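Local coordinates for cell wall surface anchor family protein (PDB 3PF2) that forms the shaft of the group B Streptococcus type 1 pilus as its major pilin, seen here as a calcium-binding 35-kDa C-terminal fragment, at residues Gly22-Glu27 with Asp216-Ala221; Lys143-Lys148 with Thr303-Asp308; Glu201-Ala206 with Pro237-Ser242; Thr267-Glu272 with Glu285-Val290. All blocks are in the same frame, centred on the assembly; numbering follows the deposited sequence. Where two conformers were deposited one is given.

Contact 1 (Gly22-Glu27 with Asp216-Ala221); sequences GYTIGE and DALIKA
Gly26 and Ile25, at the tip of a type II beta turn running from Thr24 to Glu27, press against Ala217, Leu218 and Ala221 on the short helix 216-221. The contact links the Cna-B-like pilin backbone region, through the loop between strands 20-22 and 29-35, with the prealbumin-like region that carries the helix. Packing is tightest at Gly26, where the bare CA lies 3.4 Å from Ala217 CB; with no side chain of its own, the glycine both takes a phi of 91° and lets the helix come this near. Beside it Ile25 lies over the helix with two of its branches. With CG2 anti to the backbone N, that methyl meets Ala217 O at 3.5 Å, while CD1 goes on to Ala221 CB at 3.7 Å, one turn further along the helix. Leu218 closes the same patch, its CG 3.5 Å from Ile25 O. Away from this patch the contact thins: Thr24 CG2 and Leu218 CD1 meet at 3.9 Å, the two side chains crossing at about a right angle, and no hydrogen bond spans the segments. Asp216 and Lys220 lie on the solvent side. Thr24 OG1 bonds to the backbone N of Ala254, while Glu27 folds back across its own turn: its OE1 accepts Thr24 N at 3.1 Å on the anti side, 25° out of the carboxylate plane.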
loop_
_atom_site.group_PDB
_atom_site.type_symbol
_atom_site.label_atom_id
_atom_site.label_comp_id
_atom_site.label_asym_id
_atom_site.label_seq_id
_atom_site.Cartn_x
_atom_site.Cartn_y
_atom_site.Cartn_z
ATOM N N GLY A 22 -2.447 -6.380 1.906
ATOM C CA GLY A 22 -1.024 -6.475 2.236
ATOM C C GLY A 22 -0.168 -6.487 0.980
ATOM O O GLY A 22 -0.514 -7.140 -0.027
ATOM N N TYR A 23 0.948 -5.757 1.034
ATOM C CA TYR A 23 1.821 -5.590 -0.140
ATOM C C TYR A 23 3.278 -5.613 0.222
ATOM O O TYR A 23 3.665 -5.277 1.336
ATOM C CB TYR A 23 1.538 -4.261 -0.852
ATOM C CG TYR A 23 0.202 -4.196 -1.525
ATOM C CD1 TYR A 23 -0.018 -4.855 -2.725
ATOM C CD2 TYR A 23 -0.852 -3.474 -0.954
ATOM C CE1 TYR A 23 -1.256 -4.807 -3.369
ATOM C CE2 TYR A 23 -2.088 -3.408 -1.584
ATOM C CZ TYR A 23 -2.290 -4.086 -2.777
ATOM O OH TYR A 23 -3.516 -4.027 -3.405
ATOM N N THR A 24 4.087 -6.004 -0.753
ATOM C CA THR A 24 5.528 -5.848 -0.684
ATOM C C THR A 24 5.867 -4.399 -1.016
ATOM O O THR A 24 5.225 -3.785 -1.870
ATOM C CB THR A 24 6.186 -6.835 -1.652
ATOM O OG1 THR A 24 5.977 -8.162 -1.160
ATOM C CG2 THR A 24 7.696 -6.596 -1.815
ATOM N N ILE A 25 6.848 -3.853 -0.305
ATOM C CA ILE A 25 7.306 -2.476 -0.535
ATOM C C ILE A 25 7.671 -2.300 -2.007
ATOM O O ILE A 25 8.352 -3.141 -2.587
ATOM C CB ILE A 25 8.496 -2.118 0.382
ATOM C CG1 ILE A 25 7.980 -1.839 1.803
ATOM C CG2 ILE A 25 9.291 -0.914 -0.198
ATOM C CD1 ILE A 25 9.075 -1.487 2.855
ATOM N N GLY A 26 7.193 -1.221 -2.619
ATOM C CA GLY A 26 7.472 -0.977 -4.038
ATOM C C GLY A 26 6.469 -1.535 -5.033
ATOM O O GLY A 26 6.475 -1.157 -6.211
ATOM N N GLU A 27 5.592 -2.420 -4.564
ATOM C CA GLU A 27 4.578 -3.051 -5.407
ATOM C C GLU A 27 3.433 -2.065 -5.599
ATOM O O GLU A 27 2.801 -1.660 -4.623
ATOM C CB GLU A 27 4.106 -4.335 -4.716
ATOM C CG GLU A 27 3.027 -5.164 -5.380
ATOM C CD GLU A 27 2.884 -6.555 -4.726
ATOM O OE1 GLU A 27 2.822 -6.707 -3.456
ATOM O OE2 GLU A 27 2.838 -7.526 -5.494
ATOM N N ASP A 216 13.855 -0.740 -7.081
ATOM C CA ASP A 216 14.405 0.469 -6.467
ATOM C C ASP A 216 13.828 0.716 -5.065
ATOM O O ASP A 216 14.562 1.055 -4.131
ATOM C CB ASP A 216 14.152 1.684 -7.374
ATOM C CG ASP A 216 15.010 1.674 -8.630
ATOM O OD1 ASP A 216 15.995 0.909 -8.708
ATOM O OD2 ASP A 216 14.706 2.451 -9.554
ATOM N N ALA A 217 12.520 0.522 -4.914
ATOM C CA ALA A 217 11.851 0.748 -3.619
ATOM C C ALA A 217 12.275 -0.256 -2.529
ATOM O O ALA A 217 12.460 0.116 -1.365
ATOM C CB ALA A 217 10.352 0.731 -3.795
ATOM N N LEU A 218 12.417 -1.527 -2.907
ATOM C CA LEU A 218 12.871 -2.552 -1.958
ATOM C C LEU A 218 14.319 -2.324 -1.542
ATOM O O LEU A 218 14.684 -2.531 -0.376
ATOM C CB LEU A 218 12.694 -3.953 -2.535
ATOM C CG LEU A 218 11.436 -4.705 -2.103
ATOM C CD1 LEU A 218 11.389 -6.038 -2.822
ATOM C CD2 LEU A 218 11.376 -4.892 -0.568
ATOM N N ILE A 219 15.138 -1.882 -2.495
ATOM C CA ILE A 219 16.535 -1.548 -2.218
ATOM C C ILE A 219 16.603 -0.433 -1.162
ATOM O O ILE A 219 17.382 -0.504 -0.204
ATOM C CB ILE A 219 17.290 -1.172 -3.516
ATOM C CG1 ILE A 219 17.557 -2.430 -4.357
ATOM C CG2 ILE A 219 18.600 -0.450 -3.194
ATOM C CD1 ILE A 219 17.937 -2.165 -5.807
ATOM N N LYS A 220 15.748 0.576 -1.323
ATOM C CA LYS A 220 15.700 1.699 -0.398
ATOM C C LYS A 220 15.270 1.292 1.016
ATOM O O LYS A 220 15.620 1.956 1.984
ATOM C CB LYS A 220 14.790 2.804 -0.963
ATOM C CG LYS A 220 15.138 4.204 -0.489
ATOM C CD LYS A 220 14.433 5.243 -1.359
ATOM C CE LYS A 220 14.715 6.660 -0.879
ATOM N NZ LYS A 220 13.762 7.621 -1.506
ATOM N N ALA A 221 14.536 0.179 1.123
ATOM C CA ALA A 221 14.044 -0.349 2.401
ATOM C C ALA A 221 15.025 -1.312 3.089
ATOM O O ALA A 221 14.855 -1.676 4.256
ATOM C CB ALA A 221 12.686 -1.056 2.183
#

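Contact 2 (Lys143-Lys148 with Thr303-Asp308); sequences KAVLGK and TVDSAD
Asp305 and Leu146 cross obliquely, and the carboxylate of the first meets the backbone of the second: Leu146 N donates to Asp305 OD1 at 2.9 Å in a nearly straight bond, N-H...O angle 167°, OD1 accepting through its syn lone pair. Asp305 CG is anti to its own carbonyl carbon (chi1 -69°), which turns CG towards Leu146, whose own CG is 3.8 Å from Asp305 OD2. Val145 runs the other way, sliding past Asp305 in the opposite direction, so that CG1 flanks OD1 at 3.7 Å while CG2 packs on the backbone of Thr303, 3.5 Å from its C atom. The two segments are loops from different regions of the fragment: 143-148, within the Cna-B-like range, follows strand 132-140 and makes a type II beta turn from Val145 to Lys148, while 303-308, within the prealbumin-like range, follows strand 286-290. Gly147 holds the turn's left-handed position with a phi of 87°, and Lys148 N closes it onto Val145 O. A water extends the grip, accepting from Asp305 N at 3.0 Å and donating to Ala144 O at 3.3 Å. Asp305 OD2 is in a salt bridge with Lys251, which would help hold the carboxylate ionised. At the end of the turn, Lys148 NZ bonds to the carbonyl oxygens of Pro299 and Ile302, just ahead of Thr303.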
loop_
_atom_site.group_PDB
_atom_site.type_symbol
_atom_site.label_atom_id
_atom_site.label_comp_id
_atom_site.label_asym_id
_atom_site.label_seq_id
_atom_site.Cartn_x
_atom_site.Cartn_y
_atom_site.Cartn_z
ATOM N N LYS A 143 9.433 4.061 4.685
ATOM C CA LYS A 143 9.046 4.748 5.911
ATOM C C LYS A 143 7.937 4.015 6.675
ATOM O O LYS A 143 7.608 4.375 7.802
ATOM C CB LYS A 143 8.645 6.197 5.608
ATOM C CG LYS A 143 9.802 7.038 5.056
ATOM C CD LYS A 143 9.428 8.522 5.057
ATOM C CE LYS A 143 10.581 9.406 4.591
ATOM N NZ LYS A 143 10.483 9.726 3.131
ATOM N N ALA A 144 7.371 2.976 6.065
ATOM C CA ALA A 144 6.349 2.172 6.727
ATOM C C ALA A 144 6.891 1.532 7.998
ATOM O O ALA A 144 8.093 1.205 8.086
ATOM C CB ALA A 144 5.844 1.086 5.776
ATOM N N VAL A 145 6.021 1.350 8.989
ATOM C CA VAL A 145 6.374 0.511 10.140
ATOM C C VAL A 145 5.937 -0.897 9.785
ATOM O O VAL A 145 4.793 -1.097 9.376
ATOM C CB VAL A 145 5.690 0.979 11.444
ATOM C CG1 VAL A 145 5.987 0.004 12.598
ATOM C CG2 VAL A 145 6.194 2.341 11.835
ATOM N N LEU A 146 6.846 -1.865 9.915
ATOM C CA LEU A 146 6.525 -3.236 9.518
ATOM C C LEU A 146 5.472 -3.859 10.444
ATOM O O LEU A 146 5.626 -3.850 11.666
ATOM C CB LEU A 146 7.797 -4.087 9.415
ATOM C CG LEU A 146 8.868 -3.558 8.447
ATOM C CD1 LEU A 146 9.990 -4.570 8.307
ATOM C CD2 LEU A 146 8.298 -3.230 7.048
ATOM N N GLY A 147 4.395 -4.362 9.837
ATOM C CA GLY A 147 3.264 -4.953 10.556
ATOM C C GLY A 147 2.215 -3.948 10.987
ATOM O O GLY A 147 1.223 -4.320 11.626
ATOM N N LYS A 148 2.426 -2.675 10.649
ATOM C CA LYS A 148 1.496 -1.608 11.067
ATOM C C LYS A 148 0.517 -1.228 9.961
ATOM O O LYS A 148 0.898 -1.139 8.796
ATOM C CB LYS A 148 2.281 -0.377 11.535
ATOM C CG LYS A 148 1.435 0.658 12.265
ATOM C CD LYS A 148 2.298 1.850 12.660
ATOM C CE LYS A 148 1.512 2.856 13.495
ATOM N NZ LYS A 148 1.280 2.346 14.862
ATOM N N THR A 303 5.931 4.335 15.992
ATOM C CA THR A 303 5.916 5.136 14.764
ATOM C C THR A 303 7.166 4.950 13.900
ATOM O O THR A 303 7.275 5.519 12.806
ATOM C CB THR A 303 5.662 6.637 15.061
ATOM O OG1 THR A 303 6.508 7.047 16.139
ATOM C CG2 THR A 303 4.202 6.856 15.435
ATOM N N VAL A 304 8.089 4.119 14.385
ATOM C CA VAL A 304 9.268 3.699 13.643
ATOM C C VAL A 304 9.596 2.279 14.108
ATOM O O VAL A 304 9.340 1.938 15.259
ATOM C CB VAL A 304 10.492 4.638 13.890
ATOM C CG1 VAL A 304 11.037 4.506 15.329
ATOM C CG2 VAL A 304 11.585 4.367 12.876
ATOM N N ASP A 305 10.147 1.461 13.213
ATOM C CA ASP A 305 10.509 0.078 13.563
ATOM C C ASP A 305 11.369 -0.031 14.828
ATOM O O ASP A 305 12.296 0.775 15.033
ATOM C CB ASP A 305 11.291 -0.597 12.435
ATOM C CG ASP A 305 10.459 -0.867 11.206
ATOM O OD1 ASP A 305 9.236 -1.078 11.310
ATOM O OD2 ASP A 305 11.062 -0.889 10.122
ATOM N N SER A 306 11.064 -1.044 15.641
ATOM C CA SER A 306 11.892 -1.371 16.807
ATOM C C SER A 306 12.829 -2.545 16.528
ATOM O O SER A 306 13.832 -2.718 17.219
ATOM C CB SER A 306 11.034 -1.655 18.046
ATOM O OG SER A 306 10.000 -2.582 17.770
ATOM N N ALA A 307 12.511 -3.339 15.502
ATOM C CA ALA A 307 13.327 -4.506 15.118
ATOM C C ALA A 307 13.652 -5.422 16.302
ATOM O O ALA A 307 14.800 -5.861 16.483
ATOM C CB ALA A 307 14.607 -4.059 14.388
ATOM N N ASP A 308 12.628 -5.717 17.093
ATOM C CA ASP A 308 12.803 -6.445 18.340
ATOM C C ASP A 308 12.198 -7.849 18.349
ATOM O O ASP A 308 12.308 -8.558 19.348
ATOM C CB ASP A 308 12.283 -5.622 19.529
ATOM C CG ASP A 308 10.777 -5.436 19.507
ATOM O OD1 ASP A 308 10.196 -5.231 18.411
ATOM O OD2 ASP A 308 10.173 -5.482 20.606
HETATM O O HOH W 1 10.146 2.345 10.365
HETATM O O HOH W 2 10.142 -0.384 7.426
#

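Contact 3 (Glu201-Ala206 with Pro237-Ser242); sequences EFDLLA and PIKLKS
Strand 239-241 forms one edge of an antiparallel beta sheet in the prealbumin-like region, and its pairing with strand 201-206 is centred on Phe202 and Leu240. These two form an antiparallel hydrogen-bonded pair: Phe202 N donates to Leu240 O at 2.9 Å, and Leu240 N returns a bond to Phe202 O at 2.7 Å. Two residues on, Leu204 N gives a nearly linear bond, 178° at the hydrogen, to Ile238 O. That carbonyl oxygen also takes a bond from a water that donates to Leu204 O as well, so the water bridges the two segments beside this bond. Two CA-H...O contacts accompany the amide bonds, Glu201 CA to Leu240 O and Lys239 CA to Phe202 O, each at 3.2 Å. On the face of Asp203, its side chain and that of Lys239 lie side by side and point the same way. The lysine's hydrocarbon flanks the carboxylate, CE being 3.3 Å from Asp203 OD1, whereas a bend at chi4 (65°) leaves NZ 4.2 Å from that oxygen, too far for a salt bridge. Leu204 and Ile238 also run alongside each other, with Leu204 CD2 3.8 Å from Ile238 CG2. On the face of Phe202 and Leu240, the Phe202 ring meets Phe248, and Leu240 packs on Phe248 and Ile250, both of strand 247-253. Phe202 also touches Leu270 of strand 266-274, the neighbour that flanks strand 201-206 on its other edge.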
loop_
_atom_site.group_PDB
_atom_site.type_symbol
_atom_site.label_atom_id
_atom_site.label_comp_id
_atom_site.label_asym_id
_atom_site.label_seq_id
_atom_site.Cartn_x
_atom_site.Cartn_y
_atom_site.Cartn_z
ATOM N N GLU A 201 25.043 -17.385 2.575
ATOM C CA GLU A 201 24.251 -16.668 1.586
ATOM C C GLU A 201 22.980 -17.428 1.218
ATOM O O GLU A 201 22.974 -18.672 1.169
ATOM C CB GLU A 201 25.095 -16.340 0.336
ATOM C CG GLU A 201 26.317 -15.478 0.676
ATOM C CD GLU A 201 27.161 -15.078 -0.523
ATOM O OE1 GLU A 201 26.858 -15.493 -1.657
ATOM O OE2 GLU A 201 28.138 -14.335 -0.302
ATOM N N PHE A 202 21.902 -16.667 0.978
ATOM C CA PHE A 202 20.584 -17.240 0.702
ATOM C C PHE A 202 19.859 -16.521 -0.426
ATOM O O PHE A 202 19.779 -15.284 -0.434
ATOM C CB PHE A 202 19.677 -17.181 1.961
ATOM C CG PHE A 202 20.323 -17.714 3.209
ATOM C CD1 PHE A 202 20.077 -19.021 3.636
ATOM C CD2 PHE A 202 21.159 -16.901 3.969
ATOM C CE1 PHE A 202 20.674 -19.515 4.795
ATOM C CE2 PHE A 202 21.775 -17.391 5.119
ATOM C CZ PHE A 202 21.516 -18.695 5.535
ATOM N N ASP A 203 19.302 -17.294 -1.359
ATOM C CA ASP A 203 18.293 -16.769 -2.284
ATOM C C ASP A 203 16.949 -16.632 -1.573
ATOM O O ASP A 203 16.489 -17.571 -0.921
ATOM C CB ASP A 203 18.078 -17.707 -3.470
ATOM C CG ASP A 203 19.283 -17.800 -4.391
ATOM O OD1 ASP A 203 20.189 -16.935 -4.331
ATOM O OD2 ASP A 203 19.296 -18.759 -5.195
ATOM N N LEU A 204 16.309 -15.478 -1.730
ATOM C CA LEU A 204 14.965 -15.273 -1.180
ATOM C C LEU A 204 13.907 -15.640 -2.214
ATOM O O LEU A 204 13.922 -15.121 -3.351
ATOM C CB LEU A 204 14.780 -13.825 -0.709
ATOM C CG LEU A 204 13.350 -13.421 -0.297
ATOM C CD1 LEU A 204 12.903 -14.064 1.027
ATOM C CD2 LEU A 204 13.238 -11.898 -0.229
ATOM N N LEU A 205 13.001 -16.534 -1.813
ATOM C CA LEU A 205 11.973 -17.082 -2.709
ATOM C C LEU A 205 10.562 -16.925 -2.131
ATOM O O LEU A 205 10.366 -16.916 -0.912
ATOM C CB LEU A 205 12.227 -18.579 -2.939
ATOM C CG LEU A 205 13.644 -19.051 -3.303
ATOM C CD1 LEU A 205 13.697 -20.572 -3.344
ATOM C CD2 LEU A 205 14.103 -18.455 -4.629
ATOM N N ALA A 206 9.575 -16.834 -3.020
ATOM C CA ALA A 206 8.176 -16.983 -2.631
ATOM C C ALA A 206 7.902 -18.443 -2.269
ATOM O O ALA A 206 8.760 -19.313 -2.475
ATOM C CB ALA A 206 7.272 -16.558 -3.773
ATOM N N PRO A 237 17.436 -11.325 -8.785
ATOM C CA PRO A 237 16.905 -12.004 -7.590
ATOM C C PRO A 237 17.496 -11.440 -6.297
ATOM O O PRO A 237 18.662 -11.010 -6.276
ATOM C CB PRO A 237 17.334 -13.464 -7.789
ATOM C CG PRO A 237 17.675 -13.584 -9.255
ATOM C CD PRO A 237 18.204 -12.249 -9.642
ATOM N N ILE A 238 16.696 -11.434 -5.232
ATOM C CA ILE A 238 17.176 -10.999 -3.913
ATOM C C ILE A 238 18.017 -12.108 -3.289
ATOM O O ILE A 238 17.582 -13.255 -3.189
ATOM C CB ILE A 238 16.008 -10.585 -2.981
ATOM C CG1 ILE A 238 15.405 -9.259 -3.455
ATOM C CG2 ILE A 238 16.483 -10.462 -1.507
ATOM C CD1 ILE A 238 14.123 -8.852 -2.797
ATOM N N LYS A 239 19.232 -11.754 -2.885
ATOM C CA LYS A 239 20.138 -12.695 -2.233
ATOM C C LYS A 239 20.652 -12.020 -0.973
ATOM O O LYS A 239 21.106 -10.886 -1.025
ATOM C CB LYS A 239 21.298 -13.089 -3.163
ATOM C CG LYS A 239 20.835 -13.625 -4.511
ATOM C CD LYS A 239 21.995 -13.992 -5.422
ATOM C CE LYS A 239 21.535 -14.881 -6.575
ATOM N NZ LYS A 239 20.587 -14.192 -7.502
ATOM N N LEU A 240 20.550 -12.719 0.154
ATOM C CA LEU A 240 20.884 -12.170 1.468
ATOM C C LEU A 240 22.111 -12.867 2.047
ATOM O O LEU A 240 22.506 -13.927 1.563
ATOM C CB LEU A 240 19.693 -12.320 2.421
ATOM C CG LEU A 240 18.351 -11.748 1.945
ATOM C CD1 LEU A 240 17.246 -12.081 2.944
ATOM C CD2 LEU A 240 18.450 -10.245 1.744
ATOM N N LYS A 241 22.704 -12.269 3.077
ATOM C CA LYS A 241 23.963 -12.750 3.643
ATOM C C LYS A 241 23.940 -12.571 5.160
ATOM O O LYS A 241 23.436 -11.569 5.659
ATOM C CB LYS A 241 25.103 -11.938 3.004
ATOM C CG LYS A 241 26.495 -12.066 3.559
ATOM C CD LYS A 241 27.453 -11.112 2.814
ATOM C CE LYS A 241 27.585 -9.752 3.516
ATOM N NZ LYS A 241 28.086 -8.664 2.613
ATOM N N SER A 242 24.478 -13.533 5.905
ATOM C CA SER A 242 24.631 -13.307 7.335
ATOM C C SER A 242 25.857 -12.431 7.607
ATOM O O SER A 242 26.931 -12.630 7.008
ATOM C CB SER A 242 24.681 -14.619 8.135
ATOM O OG SER A 242 25.774 -15.430 7.752
HETATM O O HOH W 3 16.246 -14.990 -5.028
#

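Contact 4 (Thr267-Glu272 with Glu285-Val290); sequences TYKLKE and EIEFTV
Phe288 CG sits between its backbone N and carbonyl carbon (chi1 66°), and the ring then lies with one face under Tyr268 CB; Tyr268 CG, for its part, is anti to its own carbonyl carbon (chi1 -65°). That CB stands over the ring face in a CH-pi contact, 3.9 Å from the Phe288 centroid. The two rings are near parallel but slid apart, with little overlap. Tyr268 CD2 meets Val290 CG2 at 3.7 Å instead, and its hydroxyl bonds to Ala254 O. On the other flank Leu270 crosses Phe288 at about a right angle, CG 3.8 Å from CE2; Phe186 meets the same phenylalanine edge-to-face.

On the face of Thr267, Lys269 and Glu287, the last two side chains lie side by side, and Lys269 CE approaches Glu287 OE2 at 3.6 Å. NZ stays 4.2 Å from that oxygen and bonds instead to Ser207 O. A water joins Thr267 OG1 to Glu287 OE1. Four amide bonds hold the backbones, the shortest from Leu270 N to Ile286 O at 2.7 Å. Tyr268-Phe288 and Leu270-Ile286 are hydrogen-bonded pairs of an antiparallel beta hairpin, whose strand 286-290 is an outer strand of the four-stranded sheet in the prealbumin-like region.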
loop_
_atom_site.group_PDB
_atom_site.type_symbol
_atom_site.label_atom_id
_atom_site.label_comp_id
_atom_site.label_asym_id
_atom_site.label_seq_id
_atom_site.Cartn_x
_atom_site.Cartn_y
_atom_site.Cartn_z
ATOM N N THR A 267 4.126 -17.384 3.938
ATOM C CA THR A 267 5.364 -18.156 3.927
ATOM C C THR A 267 6.275 -17.724 2.787
ATOM O O THR A 267 5.835 -17.528 1.654
ATOM C CB THR A 267 5.066 -19.670 3.795
ATOM O OG1 THR A 267 4.319 -20.087 4.933
ATOM C CG2 THR A 267 6.374 -20.492 3.714
ATOM N N TYR A 268 7.558 -17.578 3.108
ATOM C CA TYR A 268 8.596 -17.389 2.097
ATOM C C TYR A 268 9.680 -18.427 2.370
ATOM O O TYR A 268 9.619 -19.149 3.354
ATOM C CB TYR A 268 9.189 -15.980 2.178
ATOM C CG TYR A 268 8.203 -14.883 1.849
ATOM C CD1 TYR A 268 8.048 -14.432 0.545
ATOM C CD2 TYR A 268 7.407 -14.310 2.854
ATOM C CE1 TYR A 268 7.133 -13.421 0.239
ATOM C CE2 TYR A 268 6.486 -13.297 2.551
ATOM C CZ TYR A 268 6.360 -12.870 1.243
ATOM O OH TYR A 268 5.463 -11.877 0.902
ATOM N N LYS A 269 10.646 -18.525 1.473
ATOM C CA LYS A 269 11.701 -19.531 1.624
ATOM C C LYS A 269 13.071 -18.923 1.437
ATOM O O LYS A 269 13.234 -17.947 0.704
ATOM C CB LYS A 269 11.505 -20.648 0.600
ATOM C CG LYS A 269 10.237 -21.418 0.795
ATOM C CD LYS A 269 10.122 -22.562 -0.195
ATOM C CE LYS A 269 8.786 -23.265 0.024
ATOM N NZ LYS A 269 8.497 -24.231 -1.086
ATOM N N LEU A 270 14.065 -19.504 2.104
ATOM C CA LEU A 270 15.463 -19.169 1.802
ATOM C C LEU A 270 16.135 -20.425 1.265
ATOM O O LEU A 270 15.943 -21.501 1.812
ATOM C CB LEU A 270 16.203 -18.708 3.061
ATOM C CG LEU A 270 15.705 -17.431 3.739
ATOM C CD1 LEU A 270 16.486 -17.226 5.025
ATOM C CD2 LEU A 270 15.856 -16.244 2.838
ATOM N N LYS A 271 16.866 -20.288 0.166
ATOM C CA LYS A 271 17.709 -21.382 -0.317
ATOM C C LYS A 271 19.153 -21.013 -0.022
ATOM O O LYS A 271 19.680 -20.047 -0.576
ATOM C CB LYS A 271 17.505 -21.577 -1.811
ATOM C CG LYS A 271 18.365 -22.690 -2.408
ATOM C CD LYS A 271 18.329 -22.627 -3.922
ATOM C CE LYS A 271 19.286 -23.654 -4.523
ATOM N NZ LYS A 271 19.212 -23.618 -6.012
ATOM N N GLU A 272 19.797 -21.786 0.846
ATOM C CA GLU A 272 21.177 -21.522 1.196
ATOM C C GLU A 272 22.072 -21.949 0.036
ATOM O O GLU A 272 22.048 -23.116 -0.375
ATOM C CB GLU A 272 21.565 -22.237 2.484
ATOM C CG GLU A 272 22.936 -21.805 3.019
ATOM C CD GLU A 272 23.215 -22.316 4.414
ATOM O OE1 GLU A 272 22.264 -22.774 5.081
ATOM O OE2 GLU A 272 24.391 -22.258 4.858
ATOM N N GLU A 285 15.507 -26.379 1.534
ATOM C CA GLU A 285 15.237 -24.954 1.693
ATOM C C GLU A 285 14.639 -24.691 3.069
ATOM O O GLU A 285 14.094 -25.600 3.711
ATOM C CB GLU A 285 14.328 -24.451 0.566
ATOM C CG GLU A 285 15.010 -24.587 -0.807
ATOM C CD GLU A 285 14.217 -24.074 -1.994
ATOM O OE1 GLU A 285 12.980 -23.936 -1.897
ATOM O OE2 GLU A 285 14.851 -23.833 -3.058
ATOM N N ILE A 286 14.763 -23.450 3.515
ATOM C CA ILE A 286 14.356 -23.024 4.852
ATOM C C ILE A 286 13.115 -22.151 4.729
ATOM O O ILE A 286 13.148 -21.129 4.049
ATOM C CB ILE A 286 15.468 -22.172 5.504
ATOM C CG1 ILE A 286 16.771 -22.986 5.607
ATOM C CG2 ILE A 286 14.996 -21.607 6.867
ATOM C CD1 ILE A 286 18.004 -22.185 5.321
ATOM N N GLU A 287 12.033 -22.546 5.385
ATOM C CA GLU A 287 10.811 -21.746 5.353
ATOM C C GLU A 287 10.808 -20.732 6.487
ATOM O O GLU A 287 11.396 -20.962 7.542
ATOM C CB GLU A 287 9.572 -22.647 5.417
ATOM C CG GLU A 287 9.390 -23.498 4.167
ATOM C CD GLU A 287 8.047 -24.220 4.097
ATOM O OE1 GLU A 287 7.240 -24.132 5.053
ATOM O OE2 GLU A 287 7.801 -24.871 3.056
ATOM N N PHE A 288 10.167 -19.586 6.259
ATOM C CA PHE A 288 9.865 -18.660 7.350
ATOM C C PHE A 288 8.552 -17.969 7.072
ATOM O O PHE A 288 8.061 -18.022 5.953
ATOM C CB PHE A 288 10.983 -17.623 7.560
ATOM C CG PHE A 288 11.174 -16.654 6.424
ATOM C CD1 PHE A 288 10.566 -15.379 6.449
ATOM C CD2 PHE A 288 12.004 -16.970 5.355
ATOM C CE1 PHE A 288 10.772 -14.447 5.413
ATOM C CE2 PHE A 288 12.217 -16.052 4.304
ATOM C CZ PHE A 288 11.614 -14.787 4.336
ATOM N N THR A 289 7.973 -17.336 8.090
ATOM C CA THR A 289 6.736 -16.598 7.866
ATOM C C THR A 289 6.890 -15.132 8.227
ATOM O O THR A 289 7.598 -14.784 9.172
ATOM C CB THR A 289 5.544 -17.179 8.628
ATOM O OG1 THR A 289 5.872 -17.273 10.013
ATOM C CG2 THR A 289 5.175 -18.566 8.108
ATOM N N VAL A 290 6.233 -14.297 7.434
ATOM C CA VAL A 290 6.081 -12.882 7.704
ATOM C C VAL A 290 4.664 -12.672 8.223
ATOM O O VAL A 290 3.693 -13.109 7.587
ATOM C CB VAL A 290 6.297 -12.050 6.425
ATOM C CG1 VAL A 290 6.005 -10.563 6.707
ATOM C CG2 VAL A 290 7.734 -12.219 5.940
HETATM O O HOH W 4 5.535 -21.973 6.395
#

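Overall arrangement
Contacts 3 and 4 share one antiparallel sheet, in the order 239-241, 201-206, 266-274, 286-290; their centres are 9 Å apart, and probable backbone hydrogen bonds from Asp203 N to Lys271 O and from Lys269 N to Leu205 O join them. Contacts 1 and 2, with centres 14 Å apart, lie nearer the middle of the elongated chain, and each brings residues from the two family regions together. Along the chain contact 1 crosses contacts 2 and 3, whereas 3 and 4 are nested within the loop that contact 2 closes. Leu218 CD1 packs on Ile238 CD1, tying contact 1 to the sheet. Contacts 1 and 2 are thus two of the places where the regions of this pilus shaft subunit meet, away from the calcium sites.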